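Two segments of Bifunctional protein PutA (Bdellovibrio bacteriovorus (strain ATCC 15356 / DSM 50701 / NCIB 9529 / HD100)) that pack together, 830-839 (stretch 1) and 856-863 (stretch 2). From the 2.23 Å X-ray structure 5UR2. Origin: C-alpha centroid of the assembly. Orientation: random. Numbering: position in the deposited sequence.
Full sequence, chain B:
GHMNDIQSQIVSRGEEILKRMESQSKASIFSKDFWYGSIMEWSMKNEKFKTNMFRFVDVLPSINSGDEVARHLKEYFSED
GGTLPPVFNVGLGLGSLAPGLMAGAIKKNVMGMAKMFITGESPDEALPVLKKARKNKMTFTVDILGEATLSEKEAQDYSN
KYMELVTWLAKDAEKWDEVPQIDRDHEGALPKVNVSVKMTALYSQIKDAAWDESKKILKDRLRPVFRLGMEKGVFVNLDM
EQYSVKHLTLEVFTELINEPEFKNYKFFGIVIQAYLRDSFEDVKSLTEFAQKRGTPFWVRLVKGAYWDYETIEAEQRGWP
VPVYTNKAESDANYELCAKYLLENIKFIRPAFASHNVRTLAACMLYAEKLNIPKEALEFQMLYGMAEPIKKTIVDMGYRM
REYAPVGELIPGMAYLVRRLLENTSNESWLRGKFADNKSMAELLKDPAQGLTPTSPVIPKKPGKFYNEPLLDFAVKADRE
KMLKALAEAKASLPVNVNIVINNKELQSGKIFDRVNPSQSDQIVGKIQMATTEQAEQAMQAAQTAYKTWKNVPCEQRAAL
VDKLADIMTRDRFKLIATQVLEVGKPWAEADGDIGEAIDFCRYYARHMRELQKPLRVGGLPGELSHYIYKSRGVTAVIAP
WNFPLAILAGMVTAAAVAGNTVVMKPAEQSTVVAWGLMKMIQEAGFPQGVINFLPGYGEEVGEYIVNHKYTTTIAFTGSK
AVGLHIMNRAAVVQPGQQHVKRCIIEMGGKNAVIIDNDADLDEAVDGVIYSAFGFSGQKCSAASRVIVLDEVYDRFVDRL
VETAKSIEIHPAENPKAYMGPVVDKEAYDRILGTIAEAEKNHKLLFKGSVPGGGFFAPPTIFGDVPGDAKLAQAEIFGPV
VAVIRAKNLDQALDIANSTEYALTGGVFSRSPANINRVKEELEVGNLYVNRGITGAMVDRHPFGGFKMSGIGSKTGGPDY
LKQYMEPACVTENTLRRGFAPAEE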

ATOM      1  N   ARG B 830     -16.526  40.774  -5.222  1.00 26.40           N
ATOM      2  CA  ARG B 830     -16.347  39.932  -6.398  1.00 28.72           C
ATOM      3  C   ARG B 830     -17.610  39.124  -6.687  1.00 32.92           C
ATOM      4  O   ARG B 830     -18.067  39.047  -7.835  1.00 34.69           O
ATOM      5  CB  ARG B 830     -15.141  39.013  -6.186  1.00 27.55           C
ATOM      6  CG  ARG B 830     -14.919  38.011  -7.291  1.00 28.63           C
ATOM      7  CD  ARG B 830     -13.743  37.078  -6.991  1.00 33.89           C
ATOM      8  NE  ARG B 830     -13.934  36.254  -5.795  1.00 29.15           N
ATOM      9  CZ  ARG B 830     -14.797  35.245  -5.721  1.00 28.58           C
ATOM     10  NH1 ARG B 830     -15.555  34.944  -6.764  1.00 29.02           N
ATOM     11  NH2 ARG B 830     -14.905  34.534  -4.606  1.00 28.13           N
ATOM     12  N   ILE B 831     -18.203  38.541  -5.646  1.00 30.85           N
ATOM     13  CA  ILE B 831     -19.373  37.693  -5.829  1.00 33.85           C
ATOM     14  C   ILE B 831     -20.575  38.512  -6.280  1.00 33.45           C
ATOM     15  O   ILE B 831     -21.298  38.113  -7.202  1.00 36.60           O
ATOM     16  CB  ILE B 831     -19.668  36.921  -4.535  1.00 23.74           C
ATOM     17  CG1 ILE B 831     -18.530  35.926  -4.254  1.00 27.55           C
ATOM     18  CG2 ILE B 831     -21.007  36.198  -4.662  1.00 23.69           C
ATOM     19  CD1 ILE B 831     -18.556  35.368  -2.846  1.00 26.93           C
ATOM     20  N   LEU B 832     -20.816  39.665  -5.651  1.00 30.54           N
ATOM     21  CA  LEU B 832     -21.918  40.511  -6.105  1.00 33.62           C
ATOM     22  C   LEU B 832     -21.708  40.983  -7.541  1.00 34.30           C
ATOM     23  O   LEU B 832     -22.680  41.213  -8.269  1.00 36.40           O
ATOM     24  CB  LEU B 832     -22.104  41.712  -5.177  1.00 37.54           C
ATOM     25  CG  LEU B 832     -23.215  41.575  -4.139  1.00 38.31           C
ATOM     26  CD1 LEU B 832     -22.901  40.487  -3.139  1.00 25.96           C
ATOM     27  CD2 LEU B 832     -23.519  42.909  -3.464  1.00 38.07           C
ATOM     28  N   GLY B 833     -20.455  41.168  -7.955  1.00 30.72           N
ATOM     29  CA  GLY B 833     -20.204  41.502  -9.345  1.00 37.06           C
ATOM     30  C   GLY B 833     -20.567  40.371 -10.292  1.00 40.68           C
ATOM     31  O   GLY B 833     -21.186  40.597 -11.335  1.00 43.52           O
ATOM     32  N   THR B 834     -20.209  39.135  -9.931  1.00 36.07           N
ATOM     33  CA  THR B 834     -20.608  37.990 -10.743  1.00 36.25           C
ATOM     34  C   THR B 834     -22.127  37.881 -10.813  1.00 33.72           C
ATOM     35  O   THR B 834     -22.698  37.617 -11.880  1.00 33.22           O
ATOM     36  CB  THR B 834     -20.000  36.712 -10.159  1.00 37.39           C
ATOM     37  OG1 THR B 834     -18.582  36.776 -10.289  1.00 40.77           O
ATOM     38  CG2 THR B 834     -20.505  35.474 -10.899  1.00 32.30           C
ATOM     39  N   ILE B 835     -22.805  38.097  -9.686  1.00 34.31           N
ATOM     40  CA  ILE B 835     -24.261  38.029  -9.679  1.00 33.81           C
ATOM     41  C   ILE B 835     -24.840  39.093 -10.607  1.00 38.92           C
ATOM     42  O   ILE B 835     -25.800  38.839 -11.348  1.00 38.72           O
ATOM     43  CB  ILE B 835     -24.791  38.174  -8.245  1.00 32.02           C
ATOM     44  CG1 ILE B 835     -24.409  36.954  -7.406  1.00 31.52           C
ATOM     45  CG2 ILE B 835     -26.315  38.350  -8.251  1.00 28.86           C
ATOM     46  CD1 ILE B 835     -24.673  37.133  -5.921  1.00 27.67           C
ATOM     47  N   ALA B 836     -24.270  40.303 -10.573  1.00 40.05           N
ATOM     48  CA  ALA B 836     -24.762  41.384 -11.424  1.00 44.83           C
ATOM     49  C   ALA B 836     -24.525  41.086 -12.898  1.00 38.32           C
ATOM     50  O   ALA B 836     -25.418  41.294 -13.728  1.00 40.70           O
ATOM     51  CB  ALA B 836     -24.101  42.713 -11.044  1.00 30.67           C
ATOM     52  N   GLU B 837     -23.332  40.601 -13.247  1.00 37.64           N
ATOM     53  CA  GLU B 837     -23.076  40.247 -14.639  1.00 38.45           C
ATOM     54  C   GLU B 837     -24.011  39.133 -15.089  1.00 37.79           C
ATOM     55  O   GLU B 837     -24.631  39.222 -16.154  1.00 38.59           O
ATOM     56  CB  GLU B 837     -21.611  39.835 -14.824  1.00 33.90           C
ATOM     57  N   ALA B 838     -24.179  38.109 -14.252  1.00 36.97           N
ATOM     58  CA  ALA B 838     -25.008  36.973 -14.628  1.00 34.60           C
ATOM     59  C   ALA B 838     -26.473  37.364 -14.792  1.00 38.32           C
ATOM     60  O   ALA B 838     -27.176  36.784 -15.630  1.00 37.79           O
ATOM     61  CB  ALA B 838     -24.865  35.867 -13.582  1.00 35.04           C
ATOM     62  N   GLU B 839     -26.953  38.346 -14.021  1.00 37.83           N
ATOM     63  CA  GLU B 839     -28.334  38.786 -14.183  1.00 37.13           C
ATOM     64  C   GLU B 839     -28.581  39.433 -15.535  1.00 44.23           C
ATOM     65  O   GLU B 839     -29.737  39.531 -15.955  1.00 44.39           O
ATOM     66  CB  GLU B 839     -28.729  39.751 -13.073  1.00 34.02           C
ATOM     67  CG  GLU B 839     -28.961  39.056 -11.747  1.00 38.83           C
ATOM     68  CD  GLU B 839     -29.581  39.972 -10.718  1.00 47.21           C
ATOM     69  OE1 GLU B 839     -30.764  40.361 -10.893  1.00 58.08           O
ATOM     70  OE2 GLU B 839     -28.878  40.317  -9.744  1.00 44.59           O
ATOM     71  N   PHE B 856     -22.754  39.561   3.813  1.00 27.62           N
ATOM     72  CA  PHE B 856     -23.832  38.613   3.553  1.00 33.10           C
ATOM     73  C   PHE B 856     -24.158  38.665   2.069  1.00 31.29           C
ATOM     74  O   PHE B 856     -24.890  39.544   1.613  1.00 35.71           O
ATOM     75  CB  PHE B 856     -25.043  38.926   4.431  1.00 37.41           C
ATOM     76  CG  PHE B 856     -24.753  38.789   5.902  1.00 36.18           C
ATOM     77  CD1 PHE B 856     -24.734  37.539   6.510  1.00 26.61           C
ATOM     78  CD2 PHE B 856     -24.438  39.909   6.665  1.00 33.75           C
ATOM     79  CE1 PHE B 856     -24.439  37.409   7.849  1.00 22.02           C
ATOM     80  CE2 PHE B 856     -24.141  39.785   8.011  1.00 29.93           C
ATOM     81  CZ  PHE B 856     -24.144  38.525   8.607  1.00 25.48           C
ATOM     82  N   ALA B 857     -23.572  37.756   1.309  1.00 23.31           N
ATOM     83  CA  ALA B 857     -23.959  37.610  -0.093  1.00 37.04           C
ATOM     84  C   ALA B 857     -25.200  36.712  -0.192  1.00 31.55           C
ATOM     85  O   ALA B 857     -25.329  35.752   0.569  1.00 26.67           O
ATOM     86  CB  ALA B 857     -22.803  37.032  -0.927  1.00 25.72           C
ATOM     87  N   PRO B 858     -26.137  37.013  -1.088  1.00 24.18           N
ATOM     88  CA  PRO B 858     -27.407  36.279  -1.115  1.00 24.14           C
ATOM     89  C   PRO B 858     -27.278  34.953  -1.838  1.00 30.08           C
ATOM     90  O   PRO B 858     -26.567  34.848  -2.846  1.00 30.76           O
ATOM     91  CB  PRO B 858     -28.336  37.224  -1.885  1.00 25.57           C
ATOM     92  CG  PRO B 858     -27.404  37.931  -2.840  1.00 28.03           C
ATOM     93  CD  PRO B 858     -26.095  38.092  -2.092  1.00 25.05           C
ATOM     94  N   PRO B 859     -27.985  33.920  -1.384  1.00 28.61           N
ATOM     95  CA  PRO B 859     -28.062  32.690  -2.179  1.00 25.97           C
ATOM     96  C   PRO B 859     -28.855  32.972  -3.448  1.00 28.89           C
ATOM     97  O   PRO B 859     -29.966  33.507  -3.391  1.00 31.46           O
ATOM     98  CB  PRO B 859     -28.793  31.713  -1.254  1.00 28.78           C
ATOM     99  CG  PRO B 859     -29.672  32.612  -0.410  1.00 30.04           C
ATOM    100  CD  PRO B 859     -28.876  33.886  -0.210  1.00 27.94           C
ATOM    101  N   THR B 860     -28.270  32.618  -4.595  1.00 27.21           N
ATOM    102  CA  THR B 860     -28.773  33.024  -5.903  1.00 25.27           C
ATOM    103  C   THR B 860     -28.775  31.834  -6.852  1.00 28.50           C
ATOM    104  O   THR B 860     -27.766  31.130  -6.958  1.00 26.93           O
ATOM    105  CB  THR B 860     -27.907  34.153  -6.478  1.00 30.29           C
ATOM    106  OG1 THR B 860     -27.787  35.203  -5.510  1.00 31.27           O
ATOM    107  CG2 THR B 860     -28.507  34.704  -7.764  1.00 27.88           C
ATOM    108  N   ILE B 861     -29.882  31.638  -7.578  1.00 28.95           N
ATOM    109  CA  ILE B 861     -30.030  30.523  -8.512  1.00 32.41           C
ATOM    110  C   ILE B 861     -30.406  31.064  -9.890  1.00 36.47           C
ATOM    111  O   ILE B 861     -31.405  31.780 -10.026  1.00 29.82           O
ATOM    112  CB  ILE B 861     -31.099  29.517  -8.046  1.00 31.04           C
ATOM    113  CG1 ILE B 861     -30.843  29.043  -6.620  1.00 28.11           C
ATOM    114  CG2 ILE B 861     -31.108  28.312  -8.956  1.00 28.62           C
ATOM    115  CD1 ILE B 861     -31.919  28.104  -6.117  1.00 23.70           C
ATOM    116  N   PHE B 862     -29.622  30.709 -10.911  1.00 26.03           N
ATOM    117  CA  PHE B 862     -29.938  31.031 -12.301  1.00 31.03           C
ATOM    118  C   PHE B 862     -30.406  29.786 -13.038  1.00 36.78           C
ATOM    119  O   PHE B 862     -29.913  28.678 -12.797  1.00 41.05           O
ATOM    120  CB  PHE B 862     -28.733  31.631 -13.034  1.00 29.76           C
ATOM    121  CG  PHE B 862     -28.289  32.919 -12.450  1.00 32.50           C
ATOM    122  CD1 PHE B 862     -28.877  34.102 -12.860  1.00 29.35           C
ATOM    123  CD2 PHE B 862     -27.326  32.943 -11.447  1.00 27.49           C
ATOM    124  CE1 PHE B 862     -28.502  35.299 -12.293  1.00 37.44           C
ATOM    125  CE2 PHE B 862     -26.944  34.128 -10.876  1.00 30.68           C
ATOM    126  CZ  PHE B 862     -27.534  35.315 -11.298  1.00 37.54           C
ATOM    127  N   GLY B 863     -31.342  29.986 -13.963  1.00 33.78           N
ATOM    128  CA  GLY B 863     -31.940  28.865 -14.659  1.00 33.32           C
ATOM    129  C   GLY B 863     -31.640  28.846 -16.138  1.00 37.10           C
ATOM    130  O   GLY B 863     -31.321  29.889 -16.717  1.00 33.59           O
TER

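Residues 830-839 form part of a longer helix, and 856-863 run alongside it, first as a loop and then, from T860, as a β-strand. Helix and strand point in roughly the same direction, their axes inclined by 26° and approaching to 10.4 Å, leaving room for side chains. The register advances steadily, with the CA of L832 7.0 Å from that of A857, and the CA of A838 8.1 Å from that of F862. No hydrogen bond joins the two stretches; the contact is one of apolar packing and buries 322 Å².

At the loop end, the small A857 points toward the helix, and its CB meets CG2 of I831 (4.2 Å) and CD1 of L832 (4.1 Å). The same L832 CD1 lies 4.1 Å from P858 CD. I835 reaches out from a sideways CA-to-CB bond to place CD1 3.7 Å from T860 OG1, a hydroxyl that donates its hydrogen bond within its own stretch, to P858 O (3.0 Å).

F862 has the most area covered. A838, with only a methyl group, lets the ring come close: its CB sits over one face, 3.9 Å from the F862 ring centroid, in a CH-π contact. E839 CG packs at the ring edge, 3.8 Å from F862 CE1, while its OE2 is hydrogen-bonded elsewhere in the structure.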